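Local coordinates for protein beta-ketoacyl synthase (Pseudomonas aeruginosa, PDB 4CW4) that condenses acetyl-CoA, and also other short-chain acyl-CoAs, with malonyl-ACP to make the beta-ketoacyl primer that starts bacterial fatty acid synthesis, at residues H28-M33 / L491-Y496; G497-I502 / M524-P529; C533-K538 / G547-P552. All coordinates share one frame; numbering follows the deposited sequence. Where two conformers were deposited one is given.

Overall arrangement
All three contacts involve the C-terminal part of the ketosynthase, and contact 1 brings in the N-terminal helix 28-33. Contact 1 and contact 2 follow one another at the end of helix 482-496: its last turn meets helix 28-33, and the loop that follows pairs with 524-529. The hydroxyl of T493 reaches the carbonyl of I498, tying the two together. Contact 3 continues the chain from contact 2 as the hairpin 532-539/543-550 and touches contact 1 through F494, which packs on S551. Contacts 1 and 3 are buried, whereas contact 2 lies partly exposed, farther from the centre. Their chemistry differs accordingly: aromatic packing in contact 1, one backbone bridge with a water in contact 2, and regular antiparallel pairing in contact 3.

Contact 1 (H28-M33 / L491-Y496); sequences HGFRRM and LGTFKY
Near its C-terminal end, helix 482-496 of the ketosynthase domain is crossed almost at right angles by the short helix 28-33, the segment axes lying at -80° and 9.7 Å apart at closest approach. The close fit centres on F30, whose CG is anti to the backbone N (chi1 175°), so that the ring lies flat on the backbone of G492. G492 CA stands 3.7 Å from the F30 ring centroid, nearly on the ring normal, a CH-pi contact. F30 CZ reaches to 3.5 Å from G492 C. Y496 and F30 run alongside one another with their tips pointing opposite ways, bringing Y496 CD2 to 3.7 Å from F30 CE2. R31 bends at chi3 and crosses Y496 obliquely. The hydroxyl of Y496 sits over one guanidinium face, 3.3 Å from R31 NE but too badly angled for a hydrogen bond; H28 ND1 lies over the opposite face, toward its rim. R31 NH1 forms a salt bridge with E45 and bonds A42 O, NH2 bonds F26 O, and T493 OG1 bonds I498 O. An aromatic face on bare glycine thus joins the helices, while the charge of R31 is probably balanced mainly by E45 of helix 40-53, outside the pair.

Contact 2 (G497-I502 / M524-P529); sequences GILPGI and MRQDKP
Two backbone hydrogen bonds carry the pairing, both between L499 and M524. L499 N donates to M524 O over 2.8 Å, almost straight at 175° and nearly along the C=O axis; M524 N returns a bond to L499 O of 3.0 Å, at 163° and in the carbonyl plane. A water extends the link, donating to G497 O at 2.9 Å and to Q526 O at 2.6 Å, so that it links the two loops beside the bridge. Weaker CA-H...O contacts fill in between: R525 CA lies 3.6 Å from G497 O, and I498 CA also approaches M524 O, which therefore takes both the N-H of L499 and this C-H.

Together these make a single antiparallel bridge of the hydrogen-bonded kind between two loops of the thiolase-like fold. One leaves helix 482-496 through G497, which departs from the helix with positive phi (74°), and the other joins strand 517-519 to strand 532-539. P500 O is bonded by T469 OG1 and G501 N by D523 OD1, fixing the first loop beyond the bridge.

Apolar contact is modest. L499 CB and M524 CB are 4.4 Å apart, and the side chain of L499, with CG anti to the backbone N, packs further on P467 and T469 of strand 466-469; the Q526 side chain runs across L499. The charged chain of R525 bends at chi3 and crosses I498. I498 CG1 lies over a guanidinium face, 3.4 Å from R525 NH1; I498 CD1 is equally close to that nitrogen.

Contact 3 (C533-K538 / G547-P552); sequences CFINSK and GVVLSP
Four backbone hydrogen bonds hold the end of this antiparallel hairpin remote from its turn. C533 and V549 exchange one pair, C533 N to V549 O and V549 N to C533 O, each 2.9 Å. I535 and G547 exchange the other, with G547 N only 2.8 Å from I535 O. G547 O accepts the N-H of I535 and a weaker CA-H...O contact from F534, CA 3.3 Å away. On the same face as C533, I535 and V549 cross obliquely, I535 CG1 lying 3.9 Å from V549 CG2. The other face is looser: F534 and V548, a non-hydrogen-bonded pair, lie side by side, nearest at 4.2 Å from F534 CE1 to V548 CG2. The paired residues are buried; past L550 the second strand leaves the pairing, S551 OG caps the next helix at I554 N, and P552 is partly exposed. In the layered alpha/beta thiolase-like fold the hairpin lies between two helices: C533, I535 and V549 pack on helix 482-496, the side chain of I535 about 8 Å from that of H439, a predicted active-site residue, and F534 and V548 face helix 409-425. Strand 434-437 joins it on one side; V548 bonds T390 of strand 387-394 on the other.

Contact 1 (H28-M33 / L491-Y496)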
ATOM      1  N   HIS A  28     -15.100  -8.096 -23.888  1.00  9.51           N
ATOM      2  CA  HIS A  28     -14.550  -7.433 -25.082  1.00  9.50           C
ATOM      3  C   HIS A  28     -13.032  -7.466 -25.170  1.00  8.92           C
ATOM      4  O   HIS A  28     -12.499  -7.750 -26.229  1.00  9.30           O
ATOM      5  CB  HIS A  28     -15.057  -6.007 -25.207  1.00  9.35           C
ATOM      6  CG  HIS A  28     -16.502  -5.942 -25.563  1.00 10.52           C
ATOM      7  ND1 HIS A  28     -16.966  -6.235 -26.829  1.00 11.45           N
ATOM      8  CD2 HIS A  28     -17.592  -5.656 -24.817  1.00 10.55           C
ATOM      9  CE1 HIS A  28     -18.282  -6.121 -26.846  1.00 11.02           C
ATOM     10  NE2 HIS A  28     -18.687  -5.780 -25.631  1.00 10.68           N
ATOM     11  N   GLY A  29     -12.335  -7.222 -24.059  1.00  9.62           N
ATOM     12  CA  GLY A  29     -10.878  -7.275 -24.068  1.00 10.32           C
ATOM     13  C   GLY A  29     -10.380  -8.669 -24.409  1.00  8.82           C
ATOM     14  O   GLY A  29      -9.460  -8.844 -25.193  1.00  9.18           O
ATOM     15  N   PHE A  30     -11.011  -9.676 -23.807  1.00  8.71           N
ATOM     16  CA  PHE A  30     -10.707 -11.060 -24.110  1.00  8.74           C
ATOM     17  C   PHE A  30     -10.881 -11.314 -25.589  1.00  9.09           C
ATOM     18  O   PHE A  30     -10.021 -11.910 -26.240  1.00  9.81           O
ATOM     19  CB  PHE A  30     -11.619 -11.985 -23.299  1.00  9.90           C
ATOM     20  CG  PHE A  30     -11.451 -13.439 -23.632  1.00  9.45           C
ATOM     21  CD1 PHE A  30     -10.432 -14.178 -23.066  1.00  9.95           C
ATOM     22  CD2 PHE A  30     -12.299 -14.066 -24.515  1.00 10.14           C
ATOM     23  CE1 PHE A  30     -10.285 -15.519 -23.359  1.00 10.64           C
ATOM     24  CE2 PHE A  30     -12.128 -15.402 -24.830  1.00 11.06           C
ATOM     25  CZ  PHE A  30     -11.113 -16.124 -24.266  1.00 11.62           C
ATOM     26  N   ARG A  31     -11.986 -10.842 -26.135  1.00  9.08           N
ATOM     27  CA  ARG A  31     -12.246 -11.068 -27.542  1.00 10.67           C
ATOM     28  C   ARG A  31     -11.172 -10.430 -28.419  1.00 10.07           C
ATOM     29  O   ARG A  31     -10.792 -11.002 -29.430  1.00 10.85           O
ATOM     30  CB  ARG A  31     -13.625 -10.566 -27.942  1.00 11.33           C
ATOM     31  CG  ARG A  31     -14.751 -11.482 -27.535  1.00 12.94           C
ATOM     32  CD  ARG A  31     -16.052 -10.925 -28.077  1.00 15.06           C
ATOM     33  NE  ARG A  31     -16.781 -10.232 -27.053  1.00 14.96           N
ATOM     34  CZ  ARG A  31     -17.938  -9.601 -27.254  1.00 14.65           C
ATOM     35  NH1 ARG A  31     -18.414  -9.413 -28.479  1.00 14.17           N
ATOM     36  NH2 ARG A  31     -18.583  -9.092 -26.229  1.00 15.94           N
ATOM     37  N   ARG A  32     -10.700  -9.241 -28.063  1.00 10.08           N
ATOM     38  CA  ARG A  32      -9.597  -8.646 -28.823  1.00  9.95           C
ATOM     39  C   ARG A  32      -8.375  -9.570 -28.792  1.00 10.03           C
ATOM     40  O   ARG A  32      -7.679  -9.726 -29.806  1.00  9.56           O
ATOM     41  CB  ARG A  32      -9.221  -7.266 -28.280  1.00  9.59           C
ATOM     42  CG  ARG A  32      -7.860  -6.729 -28.772  1.00 10.15           C
ATOM     43  CD  ARG A  32      -7.867  -6.462 -30.248  1.00 11.30           C
ATOM     44  NE  ARG A  32      -6.561  -6.041 -30.754  1.00 11.11           N
ATOM     45  CZ  ARG A  32      -5.656  -6.844 -31.314  1.00 10.73           C
ATOM     46  NH1 ARG A  32      -5.880  -8.144 -31.408  1.00 11.77           N
ATOM     47  NH2 ARG A  32      -4.508  -6.343 -31.758  1.00 11.54           N
ATOM     48  N   MET A  33      -8.094 -10.163 -27.634  1.00  9.66           N
ATOM     49  CA  MET A  33      -6.930 -11.020 -27.536  1.00  8.67           C
ATOM     50  C   MET A  33      -7.065 -12.278 -28.406  1.00 10.08           C
ATOM     51  O   MET A  33      -6.072 -12.720 -28.972  1.00 12.16           O
ATOM     52  CB  MET A  33      -6.634 -11.351 -26.074  1.00  9.19           C
ATOM     53  CG  MET A  33      -6.242 -10.112 -25.299  1.00  9.80           C
ATOM     54  SD  MET A  33      -5.673 -10.395 -23.612  1.00 10.35           S
ATOM     55  CE  MET A  33      -7.214 -10.295 -22.704  1.00 12.83           C
ATOM     56  N   LEU A 491     -12.044 -15.462 -17.186  1.00  9.88           N
ATOM     57  CA  LEU A 491     -13.492 -15.500 -17.248  1.00  9.76           C
ATOM     58  C   LEU A 491     -13.957 -15.632 -18.685  1.00 10.06           C
ATOM     59  O   LEU A 491     -14.995 -16.220 -18.960  1.00 10.46           O
ATOM     60  CB  LEU A 491     -14.085 -14.241 -16.627  1.00 10.05           C
ATOM     61  CG  LEU A 491     -13.695 -13.968 -15.164  1.00 10.99           C
ATOM     62  CD1 LEU A 491     -14.478 -12.779 -14.631  1.00 11.69           C
ATOM     63  CD2 LEU A 491     -13.911 -15.225 -14.296  1.00 10.91           C
ATOM     64  N   GLY A 492     -13.177 -15.063 -19.591  1.00 10.04           N
ATOM     65  CA  GLY A 492     -13.449 -15.169 -21.007  1.00 10.30           C
ATOM     66  C   GLY A 492     -13.280 -16.588 -21.515  1.00 10.62           C
ATOM     67  O   GLY A 492     -14.054 -17.057 -22.356  1.00 11.07           O
ATOM     68  N   THR A 493     -12.249 -17.282 -21.036  1.00 10.41           N
ATOM     69  CA  THR A 493     -12.101 -18.705 -21.375  1.00 11.42           C
ATOM     70  C   THR A 493     -13.327 -19.509 -20.931  1.00 11.58           C
ATOM     71  O   THR A 493     -13.807 -20.366 -21.670  1.00 12.79           O
ATOM     72  CB  THR A 493     -10.796 -19.280 -20.805  1.00 11.99           C
ATOM     73  OG1 THR A 493      -9.703 -18.667 -21.488  1.00 11.23           O
ATOM     74  CG2 THR A 493     -10.713 -20.820 -20.953  1.00 13.20           C
ATOM     75  N   PHE A 494     -13.826 -19.255 -19.728  1.00 11.37           N
ATOM     76  CA  PHE A 494     -15.043 -19.923 -19.289  1.00 11.93           C
ATOM     77  C   PHE A 494     -16.222 -19.621 -20.232  1.00 13.20           C
ATOM     78  O   PHE A 494     -17.003 -20.514 -20.562  1.00 16.18           O
ATOM     79  CB  PHE A 494     -15.420 -19.505 -17.856  1.00 11.81           C
ATOM     80  CG  PHE A 494     -14.480 -19.986 -16.786  1.00 13.07           C
ATOM     81  CD1 PHE A 494     -13.822 -21.193 -16.885  1.00 13.98           C
ATOM     82  CD2 PHE A 494     -14.259 -19.195 -15.669  1.00 14.35           C
ATOM     83  CE1 PHE A 494     -12.955 -21.609 -15.892  1.00 14.86           C
ATOM     84  CE2 PHE A 494     -13.409 -19.603 -14.685  1.00 14.42           C
ATOM     85  CZ  PHE A 494     -12.757 -20.822 -14.795  1.00 15.04           C
ATOM     86  N   LYS A 495     -16.338 -18.369 -20.664  1.00 13.42           N
ATOM     87  CA  LYS A 495     -17.457 -17.917 -21.495  1.00 13.23           C
ATOM     88  C   LYS A 495     -17.452 -18.564 -22.865  1.00 13.29           C
ATOM     89  O   LYS A 495     -18.476 -19.088 -23.315  1.00 14.61           O
ATOM     90  CB  LYS A 495     -17.406 -16.390 -21.651  1.00 14.49           C
ATOM     91  CG  LYS A 495     -18.460 -15.766 -22.598  1.00 15.85           C
ATOM     92  CD  LYS A 495     -19.834 -15.779 -21.986  1.00 16.56           C
ATOM     93  CE  LYS A 495     -20.862 -15.112 -22.879  1.00 15.41           C
ATOM     94  NZ  LYS A 495     -22.217 -15.203 -22.291  1.00 16.36           N
ATOM     95  N   TYR A 496     -16.303 -18.522 -23.529  1.00 12.37           N
ATOM     96  CA  TYR A 496     -16.232 -18.883 -24.942  1.00 11.63           C
ATOM     97  C   TYR A 496     -15.513 -20.206 -25.243  1.00 12.94           C
ATOM     98  O   TYR A 496     -15.533 -20.672 -26.380  1.00 13.60           O
ATOM     99  CB  TYR A 496     -15.547 -17.771 -25.731  1.00 11.85           C
ATOM    100  CG  TYR A 496     -16.322 -16.474 -25.788  1.00 12.91           C
ATOM    101  CD1 TYR A 496     -17.501 -16.383 -26.521  1.00 14.66           C
ATOM    102  CD2 TYR A 496     -15.851 -15.327 -25.155  1.00 13.66           C
ATOM    103  CE1 TYR A 496     -18.209 -15.194 -26.600  1.00 15.96           C
ATOM    104  CE2 TYR A 496     -16.551 -14.127 -25.234  1.00 14.53           C
ATOM    105  CZ  TYR A 496     -17.722 -14.068 -25.961  1.00 16.13           C
ATOM    106  OH  TYR A 496     -18.407 -12.877 -26.047  1.00 16.49           O
TER

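Contact 2 (G497-I502 / M524-P529)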
ATOM      1  N   GLY A 497     -14.858 -20.788 -24.243  1.00 12.37           N
ATOM      2  CA  GLY A 497     -14.183 -22.063 -24.405  1.00 14.29           C
ATOM      3  C   GLY A 497     -12.897 -21.997 -25.203  1.00 14.75           C
ATOM      4  O   GLY A 497     -12.512 -22.977 -25.840  1.00 18.56           O
ATOM      5  N   ILE A 498     -12.271 -20.828 -25.213  1.00 12.84           N
ATOM      6  CA  ILE A 498     -11.024 -20.619 -25.944  1.00 12.52           C
ATOM      7  C   ILE A 498      -9.927 -20.271 -24.953  1.00 12.73           C
ATOM      8  O   ILE A 498     -10.100 -19.369 -24.123  1.00 12.35           O
ATOM      9  CB  ILE A 498     -11.137 -19.454 -26.959  1.00 13.26           C
ATOM     10  CG1 ILE A 498     -12.248 -19.713 -27.982  1.00 15.37           C
ATOM     11  CG2 ILE A 498      -9.805 -19.214 -27.661  1.00 14.19           C
ATOM     12  CD1 ILE A 498     -12.657 -18.498 -28.756  1.00 14.97           C
ATOM     13  N   LEU A 499      -8.808 -20.996 -25.054  1.00 12.98           N
ATOM     14  CA  LEU A 499      -7.594 -20.698 -24.298  1.00 12.31           C
ATOM     15  C   LEU A 499      -6.642 -19.874 -25.157  1.00 12.13           C
ATOM     16  O   LEU A 499      -6.158 -20.365 -26.179  1.00 11.83           O
ATOM     17  CB  LEU A 499      -6.891 -21.981 -23.889  1.00 11.62           C
ATOM     18  CG  LEU A 499      -5.659 -21.811 -23.006  1.00 13.90           C
ATOM     19  CD1 LEU A 499      -6.077 -21.402 -21.609  1.00 14.55           C
ATOM     20  CD2 LEU A 499      -4.872 -23.096 -22.988  1.00 15.05           C
ATOM     21  N   PRO A 500      -6.370 -18.613 -24.761  1.00 11.70           N
ATOM     22  CA  PRO A 500      -5.565 -17.782 -25.668  1.00 11.36           C
ATOM     23  C   PRO A 500      -4.140 -18.306 -25.804  1.00 11.92           C
ATOM     24  O   PRO A 500      -3.531 -18.704 -24.817  1.00 13.26           O
ATOM     25  CB  PRO A 500      -5.581 -16.403 -25.007  1.00 11.40           C
ATOM     26  CG  PRO A 500      -6.740 -16.436 -24.090  1.00 11.46           C
ATOM     27  CD  PRO A 500      -6.836 -17.843 -23.608  1.00 11.17           C
ATOM     28  N   GLY A 501      -3.635 -18.343 -27.029  1.00 12.03           N
ATOM     29  CA  GLY A 501      -2.255 -18.730 -27.256  1.00 11.71           C
ATOM     30  C   GLY A 501      -1.282 -17.637 -26.844  1.00 11.19           C
ATOM     31  O   GLY A 501      -1.664 -16.499 -26.610  1.00 11.58           O
ATOM     32  N   ILE A 502      -0.008 -17.994 -26.775  1.00 11.18           N
ATOM     33  CA  ILE A 502       1.070 -17.012 -26.592  1.00 11.46           C
ATOM     34  C   ILE A 502       1.553 -16.688 -28.007  1.00 11.94           C
ATOM     35  O   ILE A 502       2.500 -17.290 -28.523  1.00 13.30           O
ATOM     36  CB  ILE A 502       2.209 -17.545 -25.706  1.00 11.30           C
ATOM     37  CG1 ILE A 502       1.637 -18.132 -24.403  1.00 11.88           C
ATOM     38  CG2 ILE A 502       3.203 -16.416 -25.435  1.00 11.60           C
ATOM     39  CD1 ILE A 502       2.680 -18.686 -23.455  1.00 12.38           C
ATOM     40  N   MET A 524      -6.433 -22.304 -28.395  1.00 16.31           N
ATOM     41  CA  MET A 524      -6.866 -23.708 -28.307  1.00 18.78           C
ATOM     42  C   MET A 524      -8.288 -23.818 -27.781  1.00 19.77           C
ATOM     43  O   MET A 524      -8.663 -23.116 -26.849  1.00 18.17           O
ATOM     44  CB  MET A 524      -5.934 -24.483 -27.368  1.00 22.61           C
ATOM     45  CG  MET A 524      -4.512 -24.597 -27.870  1.00 26.67           C
ATOM     46  SD  MET A 524      -4.410 -25.709 -29.282  1.00 31.39           S
ATOM     47  CE  MET A 524      -2.773 -25.369 -29.891  1.00 32.63           C
ATOM     48  N   ARG A 525      -9.054 -24.742 -28.348  1.00 22.45           N
ATOM     49  CA  ARG A 525     -10.394 -25.060 -27.842  1.00 27.37           C
ATOM     50  C   ARG A 525     -10.443 -26.504 -27.366  1.00 29.74           C
ATOM     51  O   ARG A 525     -10.416 -27.436 -28.168  1.00 31.88           O
ATOM     52  CB  ARG A 525     -11.469 -24.854 -28.918  1.00 31.56           C
ATOM     53  CG  ARG A 525     -11.500 -23.471 -29.551  1.00 35.58           C
ATOM     54  CD  ARG A 525     -12.726 -23.299 -30.463  1.00 38.64           C
ATOM     55  NE  ARG A 525     -13.965 -23.326 -29.686  1.00 41.38           N
ATOM     56  CZ  ARG A 525     -14.771 -22.284 -29.469  1.00 42.89           C
ATOM     57  NH1 ARG A 525     -14.535 -21.094 -30.010  1.00 43.61           N
ATOM     58  NH2 ARG A 525     -15.849 -22.449 -28.722  1.00 43.34           N
ATOM     59  N   GLN A 526     -10.559 -26.661 -26.056  0.55 30.40           N
ATOM     60  CA  GLN A 526     -10.590 -27.945 -25.372  0.55 31.27           C
ATOM     61  C   GLN A 526     -11.923 -28.650 -25.612  0.55 31.92           C
ATOM     62  O   GLN A 526     -12.969 -28.005 -25.533  0.55 31.95           O
ATOM     63  CB  GLN A 526     -10.453 -27.683 -23.863  0.55 31.35           C
ATOM     64  CG  GLN A 526      -9.097 -27.158 -23.381  0.55 31.49           C
ATOM     65  CD  GLN A 526      -8.661 -25.809 -23.965  0.55 30.86           C
ATOM     66  OE1 GLN A 526      -9.470 -24.928 -24.272  0.55 29.09           O
ATOM     67  NE2 GLN A 526      -7.354 -25.644 -24.085  0.55 31.56           N
ATOM     68  N   ASP A 527     -11.900 -29.958 -25.886  1.00 32.91           N
ATOM     69  CA  ASP A 527     -13.133 -30.714 -26.060  1.00 35.42           C
ATOM     70  C   ASP A 527     -13.911 -30.689 -24.752  1.00 35.23           C
ATOM     71  O   ASP A 527     -15.113 -30.417 -24.738  1.00 37.13           O
ATOM     72  CB  ASP A 527     -12.859 -32.169 -26.476  1.00 38.70           C
ATOM     73  CG  ASP A 527     -12.521 -32.306 -27.953  1.00 41.38           C
ATOM     74  OD1 ASP A 527     -12.551 -31.286 -28.679  1.00 41.96           O
ATOM     75  OD2 ASP A 527     -12.240 -33.443 -28.390  1.00 43.20           O
ATOM     76  N   LYS A 528     -13.219 -30.968 -23.653  1.00 32.58           N
ATOM     77  CA  LYS A 528     -13.840 -30.933 -22.336  1.00 30.59           C
ATOM     78  C   LYS A 528     -13.700 -29.511 -21.773  1.00 26.32           C
ATOM     79  O   LYS A 528     -12.579 -29.041 -21.573  1.00 25.33           O
ATOM     80  CB  LYS A 528     -13.155 -31.936 -21.408  1.00 32.91           C
ATOM     81  CG  LYS A 528     -13.731 -31.986 -20.000  1.00 35.03           C
ATOM     82  CD  LYS A 528     -12.946 -32.918 -19.100  1.00 36.80           C
ATOM     83  CE  LYS A 528     -13.605 -32.988 -17.725  1.00 38.48           C
ATOM     84  NZ  LYS A 528     -12.925 -33.888 -16.728  1.00 39.36           N
ATOM     85  N   PRO A 529     -14.830 -28.812 -21.531  1.00 24.35           N
ATOM     86  CA  PRO A 529     -14.751 -27.423 -21.050  1.00 23.00           C
ATOM     87  C   PRO A 529     -13.881 -27.278 -19.810  1.00 20.51           C
ATOM     88  O   PRO A 529     -13.915 -28.119 -18.923  1.00 20.30           O
ATOM     89  CB  PRO A 529     -16.200 -27.081 -20.704  1.00 23.81           C
ATOM     90  CG  PRO A 529     -17.030 -28.025 -21.530  1.00 25.17           C
ATOM     91  CD  PRO A 529     -16.225 -29.274 -21.688  1.00 24.80           C
TER
HETATM   92  O   HOH W   1     -12.965 -25.592 -24.617  1.00 33.52           O

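Contact 3 (C533-K538 / G547-P552)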
ATOM      1  N   CYS A 533      -9.546 -22.373 -13.052  1.00 10.11           N
ATOM      2  CA  CYS A 533      -8.322 -21.674 -13.417  1.00 11.46           C
ATOM      3  C   CYS A 533      -7.498 -21.350 -12.180  1.00 11.56           C
ATOM      4  O   CYS A 533      -8.033 -20.863 -11.168  1.00 12.56           O
ATOM      5  CB  CYS A 533      -8.619 -20.365 -14.142  1.00 12.01           C
ATOM      6  SG  CYS A 533      -7.120 -19.531 -14.731  1.00 13.19           S
ATOM      7  N   PHE A 534      -6.199 -21.613 -12.279  1.00 10.72           N
ATOM      8  CA  PHE A 534      -5.233 -21.186 -11.281  1.00 10.42           C
ATOM      9  C   PHE A 534      -4.532 -19.934 -11.800  1.00  9.71           C
ATOM     10  O   PHE A 534      -3.834 -19.971 -12.827  1.00 11.02           O
ATOM     11  CB  PHE A 534      -4.233 -22.301 -11.043  1.00 11.24           C
ATOM     12  CG  PHE A 534      -4.881 -23.571 -10.569  1.00 10.78           C
ATOM     13  CD1 PHE A 534      -5.330 -23.675  -9.275  1.00 11.86           C
ATOM     14  CD2 PHE A 534      -5.070 -24.636 -11.424  1.00 10.98           C
ATOM     15  CE1 PHE A 534      -5.933 -24.816  -8.827  1.00 11.42           C
ATOM     16  CE2 PHE A 534      -5.685 -25.780 -10.984  1.00 11.61           C
ATOM     17  CZ  PHE A 534      -6.119 -25.874  -9.683  1.00 11.47           C
ATOM     18  N   ILE A 535      -4.745 -18.824 -11.094  1.00  9.57           N
ATOM     19  CA  ILE A 535      -4.100 -17.553 -11.414  1.00  9.99           C
ATOM     20  C   ILE A 535      -2.786 -17.481 -10.634  1.00  9.96           C
ATOM     21  O   ILE A 535      -2.804 -17.564  -9.400  1.00 11.82           O
ATOM     22  CB  ILE A 535      -4.976 -16.358 -10.988  1.00 11.46           C
ATOM     23  CG1 ILE A 535      -6.413 -16.460 -11.522  1.00 13.88           C
ATOM     24  CG2 ILE A 535      -4.331 -15.055 -11.429  1.00 11.87           C
ATOM     25  CD1 ILE A 535      -6.560 -16.507 -12.987  1.00 16.31           C
ATOM     26  N   ASN A 536      -1.662 -17.349 -11.334  1.00  8.98           N
ATOM     27  CA  ASN A 536      -0.369 -17.333 -10.682  1.00  9.27           C
ATOM     28  C   ASN A 536       0.343 -15.993 -10.820  1.00 10.11           C
ATOM     29  O   ASN A 536       0.361 -15.389 -11.900  1.00 10.15           O
ATOM     30  CB  ASN A 536       0.531 -18.443 -11.223  1.00 11.10           C
ATOM     31  CG  ASN A 536       1.669 -18.755 -10.265  1.00 11.67           C
ATOM     32  OD1 ASN A 536       1.470 -18.784  -9.040  1.00 12.24           O
ATOM     33  ND2 ASN A 536       2.875 -18.917 -10.797  1.00 13.04           N
ATOM     34  N   SER A 537       0.915 -15.520  -9.724  0.66  7.81           N
ATOM     35  CA  SER A 537       1.519 -14.188  -9.713  0.66  8.38           C
ATOM     36  C   SER A 537       2.645 -14.062  -8.705  0.66  9.50           C
ATOM     37  O   SER A 537       2.725 -14.764  -7.688  0.66  7.52           O
ATOM     38  CB  SER A 537       0.459 -13.127  -9.426  0.66  9.35           C
ATOM     39  OG  SER A 537       0.913 -11.814  -9.681  0.66 12.81           O
ATOM     40  N   LYS A 538       3.535 -13.114  -8.973  0.66 12.80           N
ATOM     41  CA  LYS A 538       4.675 -12.923  -8.105  0.66 11.77           C
ATOM     42  C   LYS A 538       5.201 -11.562  -8.388  0.66 20.49           C
ATOM     43  O   LYS A 538       4.835 -10.893  -9.371  0.66 13.78           O
ATOM     44  CB  LYS A 538       5.792 -13.932  -8.393  0.66 21.54           C
ATOM     45  CG  LYS A 538       5.355 -15.216  -9.079  0.66 26.92           C
ATOM     46  CD  LYS A 538       6.442 -15.808  -9.914  0.66 11.27           C
ATOM     47  CE  LYS A 538       7.581 -16.316  -9.103  0.66 10.75           C
ATOM     48  NZ  LYS A 538       8.034 -17.641  -9.608  0.66 13.42           N
ATOM     49  N   GLY A 547      -4.334 -17.913  -7.043  1.00 10.80           N
ATOM     50  CA  GLY A 547      -5.766 -17.909  -6.809  1.00 10.21           C
ATOM     51  C   GLY A 547      -6.500 -19.023  -7.528  1.00 10.44           C
ATOM     52  O   GLY A 547      -6.070 -19.466  -8.602  1.00 11.26           O
ATOM     53  N   VAL A 548      -7.630 -19.436  -6.959  1.00 10.66           N
ATOM     54  CA  VAL A 548      -8.474 -20.481  -7.534  1.00 10.14           C
ATOM     55  C   VAL A 548      -9.802 -19.877  -7.978  1.00 10.54           C
ATOM     56  O   VAL A 548     -10.532 -19.286  -7.176  1.00 10.62           O
ATOM     57  CB  VAL A 548      -8.738 -21.605  -6.505  1.00 11.21           C
ATOM     58  CG1 VAL A 548      -9.577 -22.712  -7.132  1.00 11.83           C
ATOM     59  CG2 VAL A 548      -7.431 -22.167  -5.989  1.00 12.29           C
ATOM     60  N   VAL A 549     -10.114 -20.044  -9.258  1.00 10.50           N
ATOM     61  CA  VAL A 549     -11.354 -19.540  -9.833  1.00 11.21           C
ATOM     62  C   VAL A 549     -12.123 -20.709 -10.436  1.00 11.28           C
ATOM     63  O   VAL A 549     -11.566 -21.499 -11.194  1.00 11.82           O
ATOM     64  CB  VAL A 549     -11.083 -18.494 -10.954  1.00 13.47           C
ATOM     65  CG1 VAL A 549     -12.376 -17.776 -11.338  1.00 13.46           C
ATOM     66  CG2 VAL A 549      -9.998 -17.512 -10.549  1.00 16.11           C
ATOM     67  N   LEU A 550     -13.395 -20.815 -10.074  1.00 11.27           N
ATOM     68  CA  LEU A 550     -14.295 -21.845 -10.578  1.00 12.69           C
ATOM     69  C   LEU A 550     -15.198 -21.263 -11.650  1.00 11.82           C
ATOM     70  O   LEU A 550     -15.579 -20.096 -11.578  1.00 12.11           O
ATOM     71  CB  LEU A 550     -15.171 -22.393  -9.449  1.00 13.76           C
ATOM     72  CG  LEU A 550     -14.461 -22.821  -8.162  1.00 14.55           C
ATOM     73  CD1 LEU A 550     -15.486 -23.349  -7.153  1.00 16.14           C
ATOM     74  CD2 LEU A 550     -13.384 -23.861  -8.467  1.00 15.17           C
ATOM     75  N   SER A 551     -15.548 -22.076 -12.646  1.00 11.68           N
ATOM     76  CA  SER A 551     -16.416 -21.638 -13.720  1.00 12.31           C
ATOM     77  C   SER A 551     -17.840 -21.375 -13.242  1.00 12.39           C
ATOM     78  O   SER A 551     -18.258 -21.878 -12.191  1.00 12.93           O
ATOM     79  CB  SER A 551     -16.498 -22.731 -14.803  1.00 12.85           C
ATOM     80  OG  SER A 551     -17.188 -23.853 -14.280  1.00 14.02           O
ATOM     81  N   PRO A 552     -18.620 -20.658 -14.070  1.00 13.04           N
ATOM     82  CA  PRO A 552     -20.053 -20.564 -13.784  1.00 13.85           C
ATOM     83  C   PRO A 552     -20.746 -21.920 -13.629  1.00 15.15           C
ATOM     84  O   PRO A 552     -21.604 -22.049 -12.750  1.00 15.42           O
ATOM     85  CB  PRO A 552     -20.592 -19.796 -14.982  1.00 14.36           C
ATOM     86  CG  PRO A 552     -19.454 -18.940 -15.399  1.00 14.31           C
ATOM     87  CD  PRO A 552     -18.226 -19.771 -15.179  1.00 13.23           C
TER